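Local coordinates for recombination protein uvsY (Enterobacteria phage T4, PDB 4ZWS) that promotes assembly of UvsX recombinase on single-stranded DNA and helps UvsX displace bound gp32, supporting viral DNA synthesis, at residues 33-38 with 107-112; 14-19 with 122-127. One frame throughout, in Å; residues are numbered along the deposited sequence.

In the fold
Helix 91-135 runs through both contacts, at points whose centres are about 20 Å apart. Contact 1 lies near the middle of the chain, its centre about 8 Å from the chain's own, and packs helix against helix, with indole, phenyl and thiol groups meeting. Contact 2 lies far out, about 27 Å from that centre, where the connection between helix 3-14 and helix 21-64 lays one isoleucine on the helix. Both are buried and apolar, without a hydrogen bond across them, and both border a neighbouring subunit of the heptamer. What differs is the polar setting: lysine and indole tied to acidic residues of helix 3-14 in contact 1, an Asx turn within the loop in contact 2.

Contact 1: residues 33-38 with 107-112; sequences SKWLNK and LDFCSG
W35 of helix 21-64 reaches across to F109 and C110 of helix 91-135, in an antiparallel helix pair whose segment axes approach to 9.3 Å at an angle of 161°. Helix 3-14 packs on the same tryptophan through L6 and L10, so three helices of the chain pack together around it, and F109 also packs on N37 of a neighbouring subunit in the heptamer. From CB, the W35 side chain starts beside its backbone N, with chi1 -76°, and heads toward the partner helix. The pyrrole end carries NE1, hydrogen-bonded to D13 of helix 3-14, which helps set how the indole is turned. Beyond it the six-membered ring does the touching: CE3 lies 3.8 Å from C110 SG, a sulfur-aromatic contact at the ring edge, near the indole plane. CZ3 touches both SG and F109 CE1, and CH2, 3.9 Å from F109 CE1, lies at the edge of the phenyl ring, near its plane. K38 sets its CD 3.4 Å above the indole plane, toward the rim of one face, and sends NZ on to a salt bridge with E9. K38 CB sits 3.9 Å from C110 SG, so that the sulfur touches W35 and K38 alike.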
loop_
_atom_site.group_PDB
_atom_site.type_symbol
_atom_site.label_atom_id
_atom_site.label_comp_id
_atom_site.label_asym_id
_atom_site.label_seq_id
_atom_site.Cartn_x
_atom_site.Cartn_y
_atom_site.Cartn_z
ATOM N N SER A 33 -20.336 16.414 -10.624
ATOM C CA SER A 33 -20.015 16.765 -11.995
ATOM C C SER A 33 -19.242 18.101 -12.062
ATOM O O SER A 33 -18.240 18.206 -12.772
ATOM C CB SER A 33 -21.293 16.794 -12.817
ATOM O OG SER A 33 -21.052 17.359 -14.074
ATOM N N LYS A 34 -19.707 19.110 -11.319
ATOM C CA LYS A 34 -19.082 20.433 -11.313
ATOM C C LYS A 34 -17.621 20.349 -10.880
ATOM O O LYS A 34 -16.737 20.913 -11.521
ATOM C CB LYS A 34 -19.806 21.387 -10.372
ATOM C CG LYS A 34 -19.456 22.847 -10.615
ATOM C CD LYS A 34 -19.095 23.560 -9.337
ATOM C CE LYS A 34 -20.234 23.675 -8.378
ATOM N NZ LYS A 34 -19.743 24.259 -7.108
ATOM N N TRP A 35 -17.381 19.651 -9.775
ATOM C CA TRP A 35 -16.035 19.527 -9.227
ATOM C C TRP A 35 -15.189 18.565 -10.054
ATOM O O TRP A 35 -13.973 18.698 -10.111
ATOM C CB TRP A 35 -16.083 19.093 -7.762
ATOM C CG TRP A 35 -16.473 20.220 -6.848
ATOM C CD1 TRP A 35 -17.725 20.528 -6.417
ATOM C CD2 TRP A 35 -15.596 21.185 -6.252
ATOM N NE1 TRP A 35 -17.687 21.622 -5.593
ATOM C CE2 TRP A 35 -16.390 22.045 -5.475
ATOM C CE3 TRP A 35 -14.219 21.402 -6.300
ATOM C CZ2 TRP A 35 -15.853 23.107 -4.754
ATOM C CZ3 TRP A 35 -13.686 22.462 -5.580
ATOM C CH2 TRP A 35 -14.503 23.298 -4.819
ATOM N N LEU A 36 -15.831 17.615 -10.719
ATOM C CA LEU A 36 -15.102 16.751 -11.623
ATOM C C LEU A 36 -14.511 17.585 -12.749
ATOM O O LEU A 36 -13.360 17.374 -13.136
ATOM C CB LEU A 36 -16.016 15.657 -12.164
ATOM C CG LEU A 36 -15.346 14.529 -12.938
ATOM C CD1 LEU A 36 -14.206 13.917 -12.141
ATOM C CD2 LEU A 36 -16.390 13.482 -13.231
ATOM N N ASN A 37 -15.266 18.577 -13.214
ATOM C CA ASN A 37 -14.786 19.515 -14.236
ATOM C C ASN A 37 -13.663 20.428 -13.776
ATOM O O ASN A 37 -12.731 20.675 -14.535
ATOM C CB ASN A 37 -15.941 20.347 -14.767
ATOM C CG ASN A 37 -16.870 19.529 -15.606
ATOM O OD1 ASN A 37 -16.496 18.442 -16.049
ATOM N ND2 ASN A 37 -18.101 20.006 -15.791
ATOM N N LYS A 38 -13.757 20.942 -12.553
ATOM C CA LYS A 38 -12.670 21.738 -11.996
ATOM C C LYS A 38 -11.387 20.919 -12.062
ATOM O O LYS A 38 -10.387 21.366 -12.612
ATOM C CB LYS A 38 -12.960 22.147 -10.554
ATOM C CG LYS A 38 -13.951 23.270 -10.403
ATOM C CD LYS A 38 -14.244 23.531 -8.934
ATOM C CE LYS A 38 -14.846 24.908 -8.698
ATOM N NZ LYS A 38 -16.095 25.152 -9.469
ATOM N N LEU A 107 -5.550 20.720 -7.330
ATOM C CA LEU A 107 -5.979 19.416 -7.820
ATOM C C LEU A 107 -6.332 18.505 -6.651
ATOM O O LEU A 107 -7.384 17.859 -6.655
ATOM C CB LEU A 107 -4.894 18.761 -8.672
ATOM C CG LEU A 107 -5.298 17.461 -9.369
ATOM C CD1 LEU A 107 -6.348 17.735 -10.433
ATOM C CD2 LEU A 107 -4.108 16.792 -9.966
ATOM N N ASP A 108 -5.454 18.465 -5.647
ATOM C CA ASP A 108 -5.693 17.627 -4.476
ATOM C C ASP A 108 -6.921 18.067 -3.702
ATOM O O ASP A 108 -7.697 17.228 -3.242
ATOM C CB ASP A 108 -4.484 17.609 -3.543
ATOM C CG ASP A 108 -3.284 16.927 -4.169
ATOM O OD1 ASP A 108 -3.492 16.185 -5.163
ATOM O OD2 ASP A 108 -2.155 17.089 -3.644
ATOM N N PHE A 109 -7.129 19.374 -3.603
ATOM C CA PHE A 109 -8.312 19.871 -2.925
ATOM C C PHE A 109 -9.571 19.367 -3.622
ATOM O O PHE A 109 -10.521 18.959 -2.960
ATOM C CB PHE A 109 -8.333 21.394 -2.858
ATOM C CG PHE A 109 -9.518 21.927 -2.113
ATOM C CD1 PHE A 109 -10.671 22.299 -2.794
ATOM C CD2 PHE A 109 -9.503 22.006 -0.724
ATOM C CE1 PHE A 109 -11.787 22.767 -2.102
ATOM C CE2 PHE A 109 -10.612 22.474 -0.028
ATOM C CZ PHE A 109 -11.754 22.858 -0.724
ATOM N N CYS A 110 -9.570 19.389 -4.947
ATOM C CA CYS A 110 -10.718 18.921 -5.709
ATOM C C CYS A 110 -10.941 17.417 -5.552
ATOM O O CYS A 110 -12.092 16.964 -5.575
ATOM C CB CYS A 110 -10.549 19.251 -7.193
ATOM S SG CYS A 110 -10.657 20.999 -7.560
ATOM N N SER A 111 -9.859 16.643 -5.395
ATOM C CA SER A 111 -10.020 15.222 -5.080
ATOM C C SER A 111 -10.783 15.094 -3.794
ATOM O O SER A 111 -11.764 14.350 -3.723
ATOM C CB SER A 111 -8.699 14.484 -4.965
ATOM O OG SER A 111 -8.192 14.190 -6.247
ATOM N N GLY A 112 -10.350 15.860 -2.800
ATOM C CA GLY A 112 -10.999 15.865 -1.509
ATOM C C GLY A 112 -12.442 16.296 -1.614
ATOM O O GLY A 112 -13.322 15.734 -0.955
#

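Contact 2: residues 14-19 with 122-127; sequences VFIDST and FAIKHI
The loop joining helix 3-14 to helix 21-64 lies against helix 91-135 here, and I16 is the residue that makes the touch. Its side chain points at the helix, with CG1 beside the backbone N (chi1 -56°) and the chain then extended through chi2 174°, which carries CD1 forward. That methyl does all the close touching: it lies 4.0 Å from I124 CG1 and 4.3 Å from A123 CB, so it rests on two successive residues of the helix. The isoleucines meet at an angle, the end of I16 coming against the CG1 branch of I124. I127, one turn past A123, also points its CB toward the loop but stays a little farther off, with I127 CD1 4.6 Å from I16 CD1. L21, at the start of helix 21-64, touches I16, I124 and I127, while A25 of a neighbouring subunit packs on A123 and I127.

Just past I16 the loop folds on itself. D17 OD1 accepts the backbone N of T19 at 3.0 Å, an Asx turn, with the N-H arriving from above the carboxylate plane, 37° out of it. R120 of helix 91-135 holds the carbonyls of V14 and F15, and E24 of helix 21-64 takes the backbone N of D17. Across the contact itself no hydrogen bond forms. Its chemistry is therefore that of branched and methyl carbons in van der Waals contact, which implies that I16 is held by shape and burial, while polar bonds to the backbone on either side of it probably set the course of the loop.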
loop_
_atom_site.group_PDB
_atom_site.type_symbol
_atom_site.label_atom_id
_atom_site.label_comp_id
_atom_site.label_asym_id
_atom_site.label_seq_id
_atom_site.Cartn_x
_atom_site.Cartn_y
_atom_site.Cartn_z
ATOM N N VAL A 14 -21.574 21.947 0.206
ATOM C CA VAL A 14 -21.843 20.731 0.973
ATOM C C VAL A 14 -22.952 20.884 2.004
ATOM O O VAL A 14 -23.426 19.889 2.550
ATOM C CB VAL A 14 -20.570 20.217 1.689
ATOM C CG1 VAL A 14 -19.495 19.895 0.669
ATOM C CG2 VAL A 14 -20.049 21.230 2.677
ATOM N N PHE A 15 -23.378 22.120 2.252
ATOM C CA PHE A 15 -24.474 22.371 3.181
ATOM C C PHE A 15 -25.696 21.575 2.735
ATOM O O PHE A 15 -25.964 21.450 1.545
ATOM C CB PHE A 15 -24.800 23.867 3.256
ATOM C CG PHE A 15 -25.913 24.191 4.204
ATOM C CD1 PHE A 15 -25.687 24.227 5.575
ATOM C CD2 PHE A 15 -27.195 24.443 3.736
ATOM C CE1 PHE A 15 -26.724 24.514 6.468
ATOM C CE2 PHE A 15 -28.242 24.729 4.624
ATOM C CZ PHE A 15 -28.002 24.765 5.989
ATOM N N ILE A 16 -26.411 20.991 3.689
ATOM C CA ILE A 16 -27.600 20.215 3.350
ATOM C C ILE A 16 -28.870 20.851 3.900
ATOM O O ILE A 16 -28.995 21.057 5.105
ATOM C CB ILE A 16 -27.509 18.786 3.893
ATOM C CG1 ILE A 16 -26.248 18.093 3.376
ATOM C CG2 ILE A 16 -28.756 18.019 3.533
ATOM C CD1 ILE A 16 -26.004 16.722 3.974
ATOM N N ASP A 17 -29.789 21.197 3.004
ATOM C CA ASP A 17 -31.086 21.730 3.397
ATOM C C ASP A 17 -32.077 20.578 3.620
ATOM O O ASP A 17 -32.577 19.988 2.663
ATOM C CB ASP A 17 -31.613 22.693 2.341
ATOM C CG ASP A 17 -32.862 23.426 2.786
ATOM O OD1 ASP A 17 -33.509 22.982 3.762
ATOM O OD2 ASP A 17 -33.208 24.443 2.139
ATOM N N SER A 18 -32.379 20.291 4.883
ATOM C CA SER A 18 -33.267 19.194 5.273
ATOM C C SER A 18 -34.687 19.306 4.714
ATOM O O SER A 18 -35.376 18.300 4.515
ATOM C CB SER A 18 -33.331 19.120 6.788
ATOM O OG SER A 18 -32.027 19.050 7.314
ATOM N N THR A 19 -35.128 20.537 4.485
ATOM C CA THR A 19 -36.477 20.787 3.998
ATOM C C THR A 19 -36.655 20.403 2.516
ATOM O O THR A 19 -37.782 20.269 2.044
ATOM C CB THR A 19 -36.859 22.276 4.197
ATOM O OG1 THR A 19 -35.981 23.117 3.440
ATOM C CG2 THR A 19 -36.753 22.654 5.658
ATOM N N PHE A 122 -24.470 10.039 0.377
ATOM C CA PHE A 122 -24.847 9.022 1.342
ATOM C C PHE A 122 -25.460 9.619 2.601
ATOM O O PHE A 122 -26.416 9.058 3.141
ATOM C CB PHE A 122 -23.666 8.132 1.681
ATOM C CG PHE A 122 -23.239 7.267 0.539
ATOM C CD1 PHE A 122 -23.922 6.085 0.263
ATOM C CD2 PHE A 122 -22.143 7.606 -0.241
ATOM C CE1 PHE A 122 -23.541 5.272 -0.791
ATOM C CE2 PHE A 122 -21.749 6.796 -1.288
ATOM C CZ PHE A 122 -22.450 5.627 -1.564
ATOM N N ALA A 123 -24.892 10.720 3.091
ATOM C CA ALA A 123 -25.468 11.391 4.251
ATOM C C ALA A 123 -26.939 11.724 3.985
ATOM O O ALA A 123 -27.804 11.497 4.831
ATOM C CB ALA A 123 -24.699 12.643 4.580
ATOM N N ILE A 124 -27.218 12.249 2.797
ATOM C CA ILE A 124 -28.581 12.604 2.430
ATOM C C ILE A 124 -29.498 11.386 2.435
ATOM O O ILE A 124 -30.603 11.445 2.968
ATOM C CB ILE A 124 -28.620 13.282 1.049
ATOM C CG1 ILE A 124 -27.840 14.601 1.104
ATOM C CG2 ILE A 124 -30.054 13.504 0.600
ATOM C CD1 ILE A 124 -27.643 15.290 -0.232
ATOM N N LYS A 125 -29.027 10.283 1.859
ATOM C CA LYS A 125 -29.777 9.027 1.842
ATOM C C LYS A 125 -30.022 8.523 3.260
ATOM O O LYS A 125 -31.111 8.071 3.585
ATOM C CB LYS A 125 -29.037 7.961 1.031
ATOM C CG LYS A 125 -29.732 6.610 0.974
ATOM C CD LYS A 125 -31.162 6.786 0.497
ATOM C CE LYS A 125 -31.980 5.502 0.580
ATOM N NZ LYS A 125 -33.430 5.780 0.339
ATOM N N HIS A 126 -28.992 8.592 4.093
ATOM C CA HIS A 126 -29.084 8.128 5.470
ATOM C C HIS A 126 -30.160 8.912 6.225
ATOM O O HIS A 126 -30.966 8.335 6.952
ATOM C CB HIS A 126 -27.725 8.268 6.167
ATOM C CG HIS A 126 -26.645 7.406 5.574
ATOM N ND1 HIS A 126 -25.301 7.609 5.828
ATOM C CD2 HIS A 126 -26.711 6.340 4.739
ATOM C CE1 HIS A 126 -24.589 6.707 5.175
ATOM N NE2 HIS A 126 -25.419 5.927 4.506
ATOM N N ILE A 127 -30.180 10.225 6.017
ATOM C CA ILE A 127 -31.139 11.110 6.668
ATOM C C ILE A 127 -32.577 10.791 6.230
ATOM O O ILE A 127 -33.499 10.819 7.046
ATOM C CB ILE A 127 -30.798 12.582 6.397
ATOM C CG1 ILE A 127 -29.448 12.922 7.040
ATOM C CG2 ILE A 127 -31.893 13.497 6.918
ATOM C CD1 ILE A 127 -28.844 14.239 6.591
#